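Side-chain contacts in mannan endo-1,4-beta-mannosidase (Mytilus edulis, PDB 2C0H), which hydrolyses internal beta-1,4-mannosidic linkages in the backbones of mannans, galactomannans and glucomannans, acting on mannotetraose and longer oligosaccharides but not on mannobiose or mannotriose: residues I19-A24 with N104-F109; N60-W65 with R94-A99; P74-N79 with T110-A115; K229-A234 with N239-H244; C245-G250 with S254-F259. The protein carries 3 engineered substitutions. One frame throughout, in Å; residues are numbered along the deposited sequence.

Contact 1 (I19-A24 with N104-F109); sequences IFLSGA and NILIFF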
# COMPACT_ATOMS: atom_id res chain seq x y z
N ILE A 19 4.49 0.16 17.94
CA ILE A 19 3.05 0.06 17.58
C ILE A 19 2.82 -1.03 16.53
O ILE A 19 3.75 -1.54 15.90
CB ILE A 19 2.46 1.42 17.10
CG1 ILE A 19 3.11 1.89 15.78
CG2 ILE A 19 2.56 2.47 18.23
CD1 ILE A 19 2.41 1.35 14.54
N PHE A 20 1.55 -1.39 16.35
CA PHE A 20 1.12 -2.31 15.32
C PHE A 20 -0.05 -1.66 14.60
O PHE A 20 -0.96 -1.15 15.28
CB PHE A 20 0.63 -3.60 15.99
CG PHE A 20 0.17 -4.67 15.03
CD1 PHE A 20 1.06 -5.59 14.46
CD2 PHE A 20 -1.18 -4.78 14.73
CE1 PHE A 20 0.61 -6.59 13.59
CE2 PHE A 20 -1.63 -5.78 13.86
CZ PHE A 20 -0.75 -6.68 13.29
N LEU A 21 -0.03 -1.67 13.26
CA LEU A 21 -1.12 -1.12 12.45
C LEU A 21 -2.22 -2.14 12.24
O LEU A 21 -2.01 -3.15 11.64
CB LEU A 21 -0.59 -0.64 11.10
CG LEU A 21 0.43 0.50 11.17
CD1 LEU A 21 1.01 0.79 9.79
CD2 LEU A 21 -0.19 1.74 11.76
N SER A 22 -3.41 -1.84 12.74
CA SER A 22 -4.55 -2.76 12.65
C SER A 22 -5.71 -2.04 12.00
O SER A 22 -6.12 -0.99 12.46
CB SER A 22 -4.96 -3.14 14.06
OG SER A 22 -6.10 -3.99 14.03
N GLY A 23 -6.29 -2.61 10.95
CA GLY A 23 -7.41 -1.93 10.33
C GLY A 23 -7.89 -2.59 9.07
O GLY A 23 -7.88 -3.81 8.97
N ALA A 24 -8.27 -1.76 8.10
CA ALA A 24 -8.92 -2.25 6.92
C ALA A 24 -8.65 -1.40 5.71
O ALA A 24 -8.33 -0.21 5.82
CB ALA A 24 -10.41 -2.32 7.15
N ASN A 104 -8.85 9.25 15.91
CA ASN A 104 -7.52 8.66 16.10
C ASN A 104 -7.13 7.55 15.10
O ASN A 104 -6.60 6.51 15.49
CB ASN A 104 -7.35 8.14 17.54
CG ASN A 104 -7.02 9.24 18.52
OD1 ASN A 104 -6.16 10.09 18.27
ND2 ASN A 104 -7.68 9.22 19.67
N ILE A 105 -7.38 7.79 13.82
CA ILE A 105 -7.07 6.81 12.76
C ILE A 105 -6.07 7.40 11.77
O ILE A 105 -6.20 8.57 11.40
CB ILE A 105 -8.37 6.37 12.07
CG1 ILE A 105 -9.14 5.46 13.05
CG2 ILE A 105 -8.08 5.66 10.79
CD1 ILE A 105 -10.52 5.08 12.58
N LEU A 106 -5.06 6.61 11.40
CA LEU A 106 -4.07 6.97 10.37
C LEU A 106 -4.52 6.51 8.99
O LEU A 106 -4.95 5.37 8.80
CB LEU A 106 -2.73 6.32 10.68
CG LEU A 106 -2.00 6.78 11.94
CD1 LEU A 106 -0.85 5.82 12.24
CD2 LEU A 106 -1.47 8.22 11.79
N ILE A 107 -4.33 7.38 8.00
CA ILE A 107 -4.70 7.08 6.63
C ILE A 107 -3.48 6.80 5.76
O ILE A 107 -2.50 7.55 5.78
CB ILE A 107 -5.52 8.27 6.02
CG1 ILE A 107 -6.75 8.63 6.88
CG2 ILE A 107 -5.92 8.01 4.58
CD1 ILE A 107 -7.69 7.48 7.16
N PHE A 108 -3.57 5.74 4.95
CA PHE A 108 -2.57 5.42 3.93
C PHE A 108 -3.22 5.55 2.56
O PHE A 108 -4.16 4.83 2.25
CB PHE A 108 -1.99 4.03 4.16
CG PHE A 108 -1.20 3.94 5.43
CD1 PHE A 108 0.17 4.13 5.41
CD2 PHE A 108 -1.84 3.74 6.64
CE1 PHE A 108 0.90 4.09 6.58
CE2 PHE A 108 -1.10 3.72 7.83
CZ PHE A 108 0.27 3.86 7.78
N PHE A 109 -2.73 6.48 1.73
CA PHE A 109 -3.24 6.68 0.39
C PHE A 109 -2.46 5.85 -0.65
O PHE A 109 -1.23 5.88 -0.70
CB PHE A 109 -3.15 8.17 -0.01
CG PHE A 109 -4.11 9.08 0.72
CD1 PHE A 109 -5.46 9.10 0.38
CD2 PHE A 109 -3.66 9.98 1.66
CE1 PHE A 109 -6.34 9.97 1.00
CE2 PHE A 109 -4.54 10.85 2.30
CZ PHE A 109 -5.88 10.84 1.96

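Contact 2 (N60-W65 with R94-A99); sequences NSVRVW and RAYLHA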
# COMPACT_ATOMS: atom_id res chain seq x y z
N ASN A 60 -6.95 1.28 13.96
CA ASN A 60 -6.16 2.51 14.00
C ASN A 60 -5.69 2.99 12.64
O ASN A 60 -4.96 3.98 12.56
CB ASN A 60 -4.95 2.36 14.94
CG ASN A 60 -3.99 1.25 14.52
OD1 ASN A 60 -3.81 0.94 13.34
ND2 ASN A 60 -3.32 0.65 15.52
N SER A 61 -6.08 2.31 11.56
CA SER A 61 -5.62 2.71 10.23
C SER A 61 -6.51 2.23 9.11
O SER A 61 -7.14 1.17 9.20
CB SER A 61 -4.18 2.26 9.99
OG SER A 61 -3.96 0.93 10.39
N VAL A 62 -6.54 3.01 8.03
CA VAL A 62 -7.34 2.73 6.84
C VAL A 62 -6.46 2.94 5.61
O VAL A 62 -5.73 3.94 5.55
CB VAL A 62 -8.59 3.66 6.74
CG1 VAL A 62 -9.39 3.36 5.49
CG2 VAL A 62 -9.47 3.51 7.94
N ARG A 63 -6.54 2.02 4.65
CA ARG A 63 -5.92 2.16 3.32
C ARG A 63 -7.01 2.57 2.32
O ARG A 63 -8.06 1.93 2.21
CB ARG A 63 -5.23 0.85 2.91
CG ARG A 63 -4.61 0.78 1.51
CD ARG A 63 -3.78 -0.53 1.38
NE ARG A 63 -3.08 -0.73 0.09
CZ ARG A 63 -3.38 -1.62 -0.85
NH1 ARG A 63 -4.40 -2.45 -0.73
NH2 ARG A 63 -2.64 -1.69 -1.95
N VAL A 64 -6.74 3.64 1.58
CA VAL A 64 -7.69 4.16 0.60
C VAL A 64 -7.00 4.41 -0.73
O VAL A 64 -5.86 4.85 -0.75
CB VAL A 64 -8.37 5.44 1.11
CG1 VAL A 64 -7.40 6.59 1.22
CG2 VAL A 64 -9.54 5.84 0.24
N TRP A 65 -7.67 4.10 -1.84
CA TRP A 65 -7.09 4.26 -3.19
C TRP A 65 -7.45 5.63 -3.77
O TRP A 65 -8.59 6.09 -3.68
CB TRP A 65 -7.57 3.13 -4.11
CG TRP A 65 -7.09 1.72 -3.76
CD1 TRP A 65 -6.43 1.31 -2.62
CD2 TRP A 65 -7.26 0.55 -4.55
NE1 TRP A 65 -6.19 -0.04 -2.67
CE2 TRP A 65 -6.70 -0.53 -3.84
CE3 TRP A 65 -7.86 0.31 -5.80
CZ2 TRP A 65 -6.70 -1.84 -4.36
CZ3 TRP A 65 -7.86 -0.98 -6.30
CH2 TRP A 65 -7.29 -2.04 -5.58
N ARG A 94 -7.55 16.82 2.85
CA ARG A 94 -7.38 17.42 4.17
C ARG A 94 -8.64 17.27 5.01
O ARG A 94 -8.54 17.03 6.20
CB ARG A 94 -6.97 18.89 4.07
CG ARG A 94 -6.18 19.36 5.26
CD ARG A 94 -5.90 20.84 5.21
NE ARG A 94 -4.97 21.23 4.15
CZ ARG A 94 -3.64 21.08 4.20
NH1 ARG A 94 -3.06 20.49 5.24
NH2 ARG A 94 -2.89 21.51 3.20
N ALA A 95 -9.83 17.40 4.40
CA ALA A 95 -11.08 17.26 5.16
C ALA A 95 -11.20 15.85 5.70
O ALA A 95 -11.62 15.65 6.84
CB ALA A 95 -12.28 17.61 4.32
N TYR A 96 -10.85 14.87 4.87
CA TYR A 96 -10.86 13.46 5.28
C TYR A 96 -9.86 13.22 6.39
O TYR A 96 -10.15 12.56 7.38
CB TYR A 96 -10.60 12.52 4.09
CG TYR A 96 -10.62 11.03 4.42
CD1 TYR A 96 -11.66 10.48 5.17
CD2 TYR A 96 -9.64 10.18 3.93
CE1 TYR A 96 -11.68 9.11 5.45
CE2 TYR A 96 -9.66 8.82 4.22
CZ TYR A 96 -10.69 8.29 4.98
OH TYR A 96 -10.70 6.92 5.24
N LEU A 97 -8.66 13.75 6.23
CA LEU A 97 -7.65 13.62 7.28
C LEU A 97 -8.10 14.24 8.62
O LEU A 97 -7.79 13.68 9.67
CB LEU A 97 -6.30 14.20 6.81
CG LEU A 97 -5.58 13.38 5.73
CD1 LEU A 97 -4.48 14.23 5.09
CD2 LEU A 97 -5.00 12.06 6.27
N HIS A 98 -8.83 15.36 8.58
CA HIS A 98 -9.34 15.99 9.82
C HIS A 98 -10.39 15.09 10.46
O HIS A 98 -10.40 14.96 11.68
CB HIS A 98 -9.94 17.37 9.57
CG HIS A 98 -8.93 18.43 9.25
ND1 HIS A 98 -7.58 18.28 9.47
CD2 HIS A 98 -9.10 19.67 8.74
CE1 HIS A 98 -6.96 19.39 9.10
NE2 HIS A 98 -7.86 20.24 8.65
N ALA A 99 -11.25 14.48 9.66
CA ALA A 99 -12.22 13.50 10.18
C ALA A 99 -11.53 12.29 10.83
O ALA A 99 -11.93 11.84 11.91
CB ALA A 99 -13.16 13.05 9.07

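Contact 3 (P74-N79 with T110-A115); sequences PEFDNN and TLWNGA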
# COMPACT_ATOMS: atom_id res chain seq x y z
N PRO A 74 -4.71 12.55 -11.47
CA PRO A 74 -4.50 13.98 -11.62
C PRO A 74 -4.99 14.46 -12.99
O PRO A 74 -5.66 13.71 -13.68
CB PRO A 74 -2.97 14.09 -11.51
CG PRO A 74 -2.47 12.87 -12.09
CD PRO A 74 -3.46 11.80 -11.65
N GLU A 75 -4.64 15.70 -13.37
CA GLU A 75 -5.02 16.22 -14.68
C GLU A 75 -3.97 15.90 -15.75
O GLU A 75 -2.78 16.17 -15.55
CB GLU A 75 -5.22 17.74 -14.60
CG GLU A 75 -6.25 18.19 -13.56
CD GLU A 75 -7.60 17.49 -13.71
OE1 GLU A 75 -8.31 17.77 -14.71
OE2 GLU A 75 -7.98 16.67 -12.82
N PHE A 76 -4.40 15.31 -16.87
CA PHE A 76 -3.52 14.91 -17.99
C PHE A 76 -3.75 15.78 -19.23
O PHE A 76 -4.90 16.15 -19.53
CB PHE A 76 -3.78 13.46 -18.40
CG PHE A 76 -3.33 12.45 -17.39
CD1 PHE A 76 -2.09 11.82 -17.51
CD2 PHE A 76 -4.15 12.10 -16.33
CE1 PHE A 76 -1.67 10.88 -16.59
CE2 PHE A 76 -3.73 11.15 -15.40
CZ PHE A 76 -2.50 10.55 -15.53
N ASP A 77 -2.68 16.06 -19.97
CA ASP A 77 -2.83 16.67 -21.29
C ASP A 77 -3.12 15.62 -22.36
O ASP A 77 -3.14 14.42 -22.09
CB ASP A 77 -1.65 17.61 -21.62
CG ASP A 77 -0.38 16.90 -22.07
OD1 ASP A 77 -0.35 15.68 -22.36
OD2 ASP A 77 0.66 17.63 -22.18
N ASN A 78 -3.33 16.05 -23.60
CA ASN A 78 -3.69 15.12 -24.67
C ASN A 78 -2.62 14.06 -25.02
O ASN A 78 -2.92 13.04 -25.62
CB ASN A 78 -4.08 15.88 -25.94
CG ASN A 78 -5.38 16.65 -25.82
OD1 ASN A 78 -6.23 16.35 -24.98
ND2 ASN A 78 -5.54 17.67 -26.67
N ASN A 79 -1.35 14.30 -24.65
CA ASN A 79 -0.25 13.38 -24.92
C ASN A 79 0.12 12.50 -23.75
O ASN A 79 1.05 11.71 -23.84
CB ASN A 79 1.00 14.16 -25.34
CG ASN A 79 0.80 14.89 -26.64
OD1 ASN A 79 0.22 14.35 -27.58
ND2 ASN A 79 1.33 16.11 -26.71
N THR A 110 -3.18 5.08 -1.47
CA THR A 110 -2.56 4.28 -2.54
C THR A 110 -2.72 5.00 -3.87
O THR A 110 -3.83 5.27 -4.32
CB THR A 110 -3.21 2.88 -2.64
OG1 THR A 110 -3.14 2.24 -1.37
CG2 THR A 110 -2.50 2.01 -3.62
N LEU A 111 -1.61 5.32 -4.52
CA LEU A 111 -1.65 6.18 -5.70
C LEU A 111 -2.24 5.48 -6.94
O LEU A 111 -3.22 5.99 -7.50
CB LEU A 111 -0.23 6.70 -6.02
CG LEU A 111 0.41 7.57 -4.94
CD1 LEU A 111 1.82 7.90 -5.43
CD2 LEU A 111 -0.37 8.81 -4.62
N TRP A 112 -1.66 4.35 -7.34
CA TRP A 112 -1.99 3.63 -8.60
C TRP A 112 -2.43 2.19 -8.37
O TRP A 112 -2.23 1.63 -7.30
CB TRP A 112 -0.79 3.64 -9.54
CG TRP A 112 -0.20 5.00 -9.73
CD1 TRP A 112 0.97 5.46 -9.19
CD2 TRP A 112 -0.75 6.09 -10.48
NE1 TRP A 112 1.18 6.75 -9.57
CE2 TRP A 112 0.14 7.17 -10.36
CE3 TRP A 112 -1.92 6.26 -11.24
CZ2 TRP A 112 -0.08 8.40 -10.98
CZ3 TRP A 112 -2.15 7.49 -11.86
CH2 TRP A 112 -1.22 8.54 -11.72
N ASN A 113 -3.01 1.59 -9.41
CA ASN A 113 -3.43 0.17 -9.36
C ASN A 113 -2.96 -0.62 -10.60
O ASN A 113 -3.25 -0.23 -11.74
CB ASN A 113 -4.96 0.12 -9.27
CG ASN A 113 -5.49 -1.30 -9.14
OD1 ASN A 113 -4.80 -2.19 -8.67
ND2 ASN A 113 -6.73 -1.49 -9.57
N GLY A 114 -2.30 -1.75 -10.37
CA GLY A 114 -1.84 -2.65 -11.42
C GLY A 114 -2.61 -3.96 -11.56
O GLY A 114 -2.22 -4.84 -12.33
N ALA A 115 -3.71 -4.11 -10.82
CA ALA A 115 -4.45 -5.39 -10.76
C ALA A 115 -5.51 -5.56 -11.85
O ALA A 115 -6.00 -6.67 -12.08
CB ALA A 115 -5.09 -5.56 -9.38

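Contact 4 (K229-A234 with N239-H244); sequences KADTDA and NLYSDH. With SO4 (sulfate ion), chain B.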
# COMPACT_ATOMS: atom_id res chain seq x y z
N LYS A 229 6.13 -14.37 -3.44
CA LYS A 229 7.09 -14.76 -4.49
C LYS A 229 7.84 -13.60 -5.14
O LYS A 229 8.90 -13.83 -5.72
CB LYS A 229 6.42 -15.60 -5.58
CG LYS A 229 6.08 -16.99 -5.11
CD LYS A 229 5.40 -17.81 -6.18
CE LYS A 229 5.21 -19.24 -5.71
NZ LYS A 229 4.48 -20.06 -6.73
N ALA A 230 7.31 -12.39 -5.02
CA ALA A 230 7.95 -11.19 -5.56
C ALA A 230 8.56 -10.30 -4.46
O ALA A 230 9.03 -9.19 -4.75
CB ALA A 230 6.95 -10.42 -6.40
N ASP A 231 8.54 -10.76 -3.21
CA ASP A 231 8.86 -9.90 -2.05
C ASP A 231 9.85 -10.53 -1.05
O ASP A 231 9.96 -10.05 0.08
CB ASP A 231 7.56 -9.46 -1.32
CG ASP A 231 7.65 -8.05 -0.72
OD1 ASP A 231 8.48 -7.81 0.17
OD2 ASP A 231 6.85 -7.17 -1.13
N THR A 232 10.57 -11.57 -1.46
CA THR A 232 11.62 -12.19 -0.62
C THR A 232 12.72 -12.82 -1.47
O THR A 232 12.46 -13.35 -2.56
CB THR A 232 11.04 -13.27 0.36
OG1 THR A 232 12.10 -13.77 1.19
CG2 THR A 232 10.41 -14.43 -0.37
N ASP A 233 13.95 -12.76 -0.97
CA ASP A 233 15.08 -13.44 -1.59
C ASP A 233 15.29 -14.85 -1.00
O ASP A 233 16.20 -15.56 -1.42
CB ASP A 233 16.35 -12.60 -1.45
CG ASP A 233 16.31 -11.32 -2.29
OD1 ASP A 233 15.81 -11.36 -3.45
OD2 ASP A 233 16.81 -10.28 -1.82
N ALA A 234 14.48 -15.24 -0.02
CA ALA A 234 14.50 -16.59 0.53
C ALA A 234 13.65 -17.55 -0.31
O ALA A 234 12.93 -17.14 -1.22
CB ALA A 234 14.03 -16.58 1.97
N ASN A 239 13.26 -10.71 -4.36
CA ASN A 239 12.56 -9.51 -3.88
C ASN A 239 12.73 -8.35 -4.87
O ASN A 239 13.79 -7.76 -4.94
CB ASN A 239 13.08 -9.10 -2.49
CG ASN A 239 12.27 -7.97 -1.84
OD1 ASN A 239 11.30 -7.44 -2.38
ND2 ASN A 239 12.70 -7.59 -0.63
N LEU A 240 11.66 -8.03 -5.60
CA LEU A 240 11.65 -6.88 -6.52
C LEU A 240 11.78 -5.52 -5.85
O LEU A 240 12.08 -4.53 -6.54
CB LEU A 240 10.34 -6.86 -7.32
CG LEU A 240 10.03 -8.00 -8.29
CD1 LEU A 240 8.61 -7.87 -8.84
CD2 LEU A 240 11.03 -8.01 -9.42
N TYR A 241 11.51 -5.43 -4.54
CA TYR A 241 11.39 -4.14 -3.85
C TYR A 241 12.48 -3.84 -2.85
O TYR A 241 12.35 -2.90 -2.08
CB TYR A 241 10.00 -4.05 -3.19
CG TYR A 241 8.92 -4.39 -4.18
CD1 TYR A 241 8.65 -3.55 -5.25
CD2 TYR A 241 8.20 -5.57 -4.07
CE1 TYR A 241 7.68 -3.88 -6.18
CE2 TYR A 241 7.22 -5.89 -4.98
CZ TYR A 241 6.96 -5.05 -6.03
OH TYR A 241 5.98 -5.38 -6.95
N SER A 242 13.56 -4.63 -2.88
CA SER A 242 14.70 -4.39 -1.98
C SER A 242 15.39 -3.11 -2.41
O SER A 242 15.25 -2.70 -3.54
CB SER A 242 15.69 -5.56 -2.02
OG SER A 242 16.41 -5.63 -3.25
N ASP A 243 16.14 -2.50 -1.50
CA ASP A 243 16.90 -1.28 -1.82
C ASP A 243 17.79 -1.53 -3.03
O ASP A 243 17.83 -0.70 -3.96
CB ASP A 243 17.78 -0.86 -0.63
CG ASP A 243 16.99 -0.41 0.59
OD1 ASP A 243 15.74 -0.38 0.55
OD2 ASP A 243 17.63 -0.09 1.62
N HIS A 244 18.51 -2.65 -3.03
CA HIS A 244 19.42 -3.00 -4.13
C HIS A 244 18.72 -3.06 -5.49
O HIS A 244 19.21 -2.48 -6.48
CB HIS A 244 20.13 -4.33 -3.87
CG HIS A 244 21.13 -4.68 -4.93
ND1 HIS A 244 22.41 -4.18 -4.94
CD2 HIS A 244 21.02 -5.47 -6.03
CE1 HIS A 244 23.05 -4.64 -6.00
NE2 HIS A 244 22.23 -5.43 -6.67
S SO4 B . 18.61 -4.54 0.67
O1 SO4 B . 17.28 -3.95 0.85
O2 SO4 B . 19.09 -4.24 -0.68
O3 SO4 B . 18.59 -5.99 0.81
O4 SO4 B . 19.54 -3.97 1.64
O HOH W 1 15.17 -9.01 0.40

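Contact 5 (C245-G250 with S254-F259); sequences CLVKAG and SGTLSF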
# COMPACT_ATOMS: atom_id res chain seq x y z
N CYS A 245 17.57 -3.74 -5.55
CA CYS A 245 16.82 -3.86 -6.79
C CYS A 245 16.26 -2.51 -7.27
O CYS A 245 16.37 -2.19 -8.46
CB CYS A 245 15.67 -4.85 -6.61
SG CYS A 245 14.73 -5.18 -8.11
N LEU A 246 15.65 -1.74 -6.38
CA LEU A 246 15.04 -0.46 -6.77
C LEU A 246 16.07 0.54 -7.25
O LEU A 246 15.83 1.29 -8.22
CB LEU A 246 14.21 0.16 -5.64
CG LEU A 246 12.96 -0.62 -5.24
CD1 LEU A 246 12.26 0.10 -4.13
CD2 LEU A 246 12.01 -0.84 -6.42
N VAL A 247 17.21 0.58 -6.58
CA VAL A 247 18.26 1.54 -6.97
C VAL A 247 18.90 1.08 -8.28
O VAL A 247 19.21 1.92 -9.14
CB VAL A 247 19.27 1.77 -5.83
CG1 VAL A 247 20.37 2.74 -6.26
CG2 VAL A 247 18.57 2.32 -4.62
N LYS A 248 19.08 -0.22 -8.47
CA LYS A 248 19.58 -0.74 -9.76
C LYS A 248 18.59 -0.40 -10.89
O LYS A 248 19.00 -0.04 -12.00
CB LYS A 248 19.84 -2.25 -9.69
CG LYS A 248 20.42 -2.87 -10.96
CD LYS A 248 21.89 -2.55 -11.15
CE LYS A 248 22.48 -3.38 -12.30
NZ LYS A 248 23.96 -3.19 -12.47
N ALA A 249 17.30 -0.49 -10.59
CA ALA A 249 16.26 -0.24 -11.60
C ALA A 249 16.12 1.22 -12.03
O ALA A 249 15.99 1.50 -13.23
CB ALA A 249 14.91 -0.75 -11.10
N GLY A 250 16.11 2.15 -11.06
CA GLY A 250 15.81 3.57 -11.32
C GLY A 250 16.94 4.56 -11.07
O GLY A 250 16.88 5.71 -11.51
N SER A 254 17.84 7.56 -2.80
CA SER A 254 16.86 7.80 -1.74
C SER A 254 15.54 7.09 -2.00
O SER A 254 14.65 7.15 -1.15
CB SER A 254 16.58 9.29 -1.60
OG SER A 254 16.06 9.82 -2.81
N GLY A 255 15.41 6.45 -3.15
CA GLY A 255 14.14 5.90 -3.60
C GLY A 255 13.91 4.49 -3.11
O GLY A 255 13.75 3.57 -3.90
N THR A 256 13.86 4.35 -1.79
CA THR A 256 13.70 3.06 -1.14
C THR A 256 12.42 3.08 -0.29
O THR A 256 11.94 4.14 0.09
CB THR A 256 14.91 2.76 -0.23
OG1 THR A 256 15.11 3.86 0.68
CG2 THR A 256 16.18 2.56 -1.09
N LEU A 257 11.87 1.90 -0.03
CA LEU A 257 10.64 1.81 0.75
C LEU A 257 10.94 1.87 2.24
O LEU A 257 12.05 1.53 2.67
CB LEU A 257 9.91 0.51 0.43
CG LEU A 257 9.56 0.23 -1.04
CD1 LEU A 257 8.74 -1.06 -1.12
CD2 LEU A 257 8.81 1.39 -1.66
N SER A 258 9.94 2.29 3.01
CA SER A 258 10.00 2.32 4.47
C SER A 258 9.66 0.95 5.04
O SER A 258 10.30 0.50 5.98
CB SER A 258 9.00 3.33 5.01
OG SER A 258 9.17 4.61 4.42
N PHE A 259 8.61 0.34 4.50
CA PHE A 259 8.20 -0.99 4.90
C PHE A 259 7.60 -1.73 3.71
O PHE A 259 7.28 -1.13 2.68
CB PHE A 259 7.27 -0.99 6.14
CG PHE A 259 5.96 -0.27 5.97
CD1 PHE A 259 4.86 -0.93 5.43
CD2 PHE A 259 5.78 1.03 6.45
CE1 PHE A 259 3.64 -0.28 5.28
CE2 PHE A 259 4.56 1.68 6.32
CZ PHE A 259 3.48 1.02 5.73

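Contact 1 (I19-A24 with N104-F109)
Leu21 reaches Phe108 with one methyl and Leu106 with the other, and these three side chains make up nearly all of a small, wholly apolar contact. Leu21 gives the largest share of the 103 Å² buried. Its CD1 lies 3.7 Å from Phe108 CZ and 4.1 Å from Phe108 CE2, so the methyl meets the far end of the ring, approaching at a slant. The second branch is looser: Leu21 CD2 stands 4.2 Å from Leu106 CD1, and the two leucines cross at about a right angle, methyl against methyl. Leu21 CG is anti to its carbonyl carbon (chi1 -63°), and the extended chi2 beyond it carries the forked end across to both partners. No hydrogen bond spans the segments, and the nearest CA atoms, those of Leu21 and Leu106, are still 8.9 Å apart, which excludes direct strand pairing. The reason is the order of strands in the barrel: 61-68 runs between 17-25 and 106-113, parallel to both. The contact therefore passes over the inner side of that middle strand, where Leu21 also touches Ser61, while Trp321 of strand 319-322 packs on both Leu21 and the Phe108 ring.

Contact 2 (N60-W65 with R94-A99)
Tyr96 reaches from its helix to Val62 and Val64, the two residues of strand 61-65 whose CB atoms point toward it. The phenol oxygen makes the nearer approach, with Tyr96 OH 3.8 Å from Val62 CG1; farther back along the ring, Tyr96 CE2 lies 4.4 Å from Val64 CG1. Tyr96 CG is anti to the backbone N (chi1 -179°), which sends the ring away from the helix and lets it bridge most of the 10.9 Å between the CA atoms of Tyr96 and Val64. The valines are rotated differently: Val62 holds CG1 anti to its N, whereas Val64 CG1 lies between the N and the carbonyl carbon (chi1 67°), yet each offers CG1 to the tyrosine. Strand 61-68, helix 89-102 and the parallel neighbouring strand 106-113 form a beta-alpha-beta crossover of the TIM barrel, with Tyr96 filling the layer between helix and sheet beside Phe47 of helix 40-56. Arg63 points away from the helix into the barrel, its side chain nearly straight, and forms salt bridges with Asp159 and with Glu294, the probable nucleophile. Trp65, which probably binds substrate, places its NE1 3.5 Å above the Arg63 guanidinium plane, toward its rim. At the start of the strand, Ser61 OG donates to Asn60 OD1 over 3.0 Å, a bond nearly in line with the amide C=O (162°).

Contact 3 (P74-N79 with T110-A115)
Pro74 and Phe76 both converge on one atom of Trp112, the CH2 corner of the indole's six-membered ring. The closer packing is with the proline: Pro74 CD lies 4.0 Å from Trp112 CH2, the two side chains coming from opposite directions. Phe76 is looser, its CZ 4.5 Å from Trp112 CH2, with the indole corner at the phenyl edge, near its plane. Trp112 CB does not point at segment 74-79, but the length of the indole brings its outer corner there. A cis peptide bond precedes Pro74, at the point where the chain enters the short hairpin of strands 75-76 and 82-84.

Beyond Phe76 the segment turns to solvent. Asp77 OD1 accepts from Asn79 N at 2.9 Å, from above the carboxylate plane, in an Asx turn; Asn78 and Asn79 are exposed and touch a crystal neighbour. At the other end of the contact, Asn113 OD1 forms a second Asx turn with Ala115 N at 3.1 Å and also accepts from Asn162, a probable substrate-binding residue. Trp112 itself packs against His67, Tyr137 and Phe204, and its NE1 bonds to Gln208. The meeting with 74-79 is carbon against carbon, so it rests on van der Waals and hydrophobic packing, with no hydrogen bond across it, and the indole's polar edge is satisfied by Gln208.

Contact 4 (K229-A234 with N239-H244)
Backbone and carboxylate hydrogen bonds join the segments at Asn239 and Leu240. Leu240 N donates to Ala230 O at 3.0 Å; Asn239 N meets Asp233 OD1 at 2.8 Å and nearly straight (166°). A water extends the second link, donating to Asp233 OD2 and accepting from Asn239 ND2. Asn239 OD1 accepts from Tyr241 N at 3.0 Å, an Asx turn made possible by CG lying anti to the backbone N (chi1 -172°). A leucine in place of Asn239 would probably leave Tyr241 N without this acceptor and break the water bridge to Asp233, freeing the turn to shift.

Polar groups also pack without bonding: the Asn239 amide lies alongside Asp231, Asn239 OD1 being 3.5 Å from Asp231 CA, and Asp231 OD2 stands 3.6 Å from Tyr241 CD2. Nonpolar packing is slight, Ala230 CB touching Leu240 CD1 at 3.9 Å.

Asp243 N donates to O1 of a sulfate at 3.0 Å, and His244 N to sulfate O2 at 2.9 Å; the ion, probably from the crystallisation liquor, is also held by Lys287. It occupies the N-terminal end of helix 243-250, where Ser242 OG caps Cys245 N. Type I turn 239-242 leads into that helix, with Tyr241 against Tyr260 of strand 260-263.

Contact 5 (C245-G250 with S254-F259)
Helix 243-250 and the loop that returns from it to strand 260-263 fold back on each other here, as the alpha-to-beta return of a beta-alpha-beta unit of the TIM barrel. Leu246 does most of the work: its CB points toward the loop, and its CD1 lies 3.8 Å from Gly255 O, 4.4 Å from Thr256 CA and 4.1 Å from Leu257 CG. The methyl thus lies along the loop backbone, and the two leucine side chains cross at about a right angle. With CG anti to the carbonyl carbon (chi1 -66°) and an extended chi2, Leu246 projects CD1 away from the helix. At the next residue, Val247 CG2 meets Thr256 CG2 at 4.3 Å, a looser contact near the surface.

The loop is shaped by an inverse gamma turn centred on Gly255, whose Thr256 N to Ser254 O bond is weak. No hydrogen bond crosses between the segments; the polar atoms turn to other partners, Gly255 O accepting from Asn206 and Thr256 O from Lys213. Leu246 and Leu257 both rest on Val205 of helix 198-215, so this contact continues into the packing between successive helices. Strand 221-225, helix 243-250 and strand 260-263 make up the unit, within the (beta/alpha)8 barrel.

Contacts 1 and 2 lie with centres 9 Å apart on the two sides of strand 61-68: contact 1 on the barrel-interior face, contact 2 in the layer between strand and helix. Contact 3 continues strand 106-113, tied to contact 2 by a probable hydrogen bond from Thr110 N to Val64 O (2.8 Å). Contacts 4 and 5 share helix 243-250, and contact 5 returns to contact 1 where Phe259 CZ meets Phe108 CE1 at 4.1 Å. Segment 60-65 of contact 2 comes directly to the active site through Arg63 and Glu294. Tyr241 of contact 4 has its side chain about 7 Å from that of Glu163, the probable proton donor; the side chain of Trp112 in contact 3 is about 7 Å from that of Asn162, which probably binds substrate.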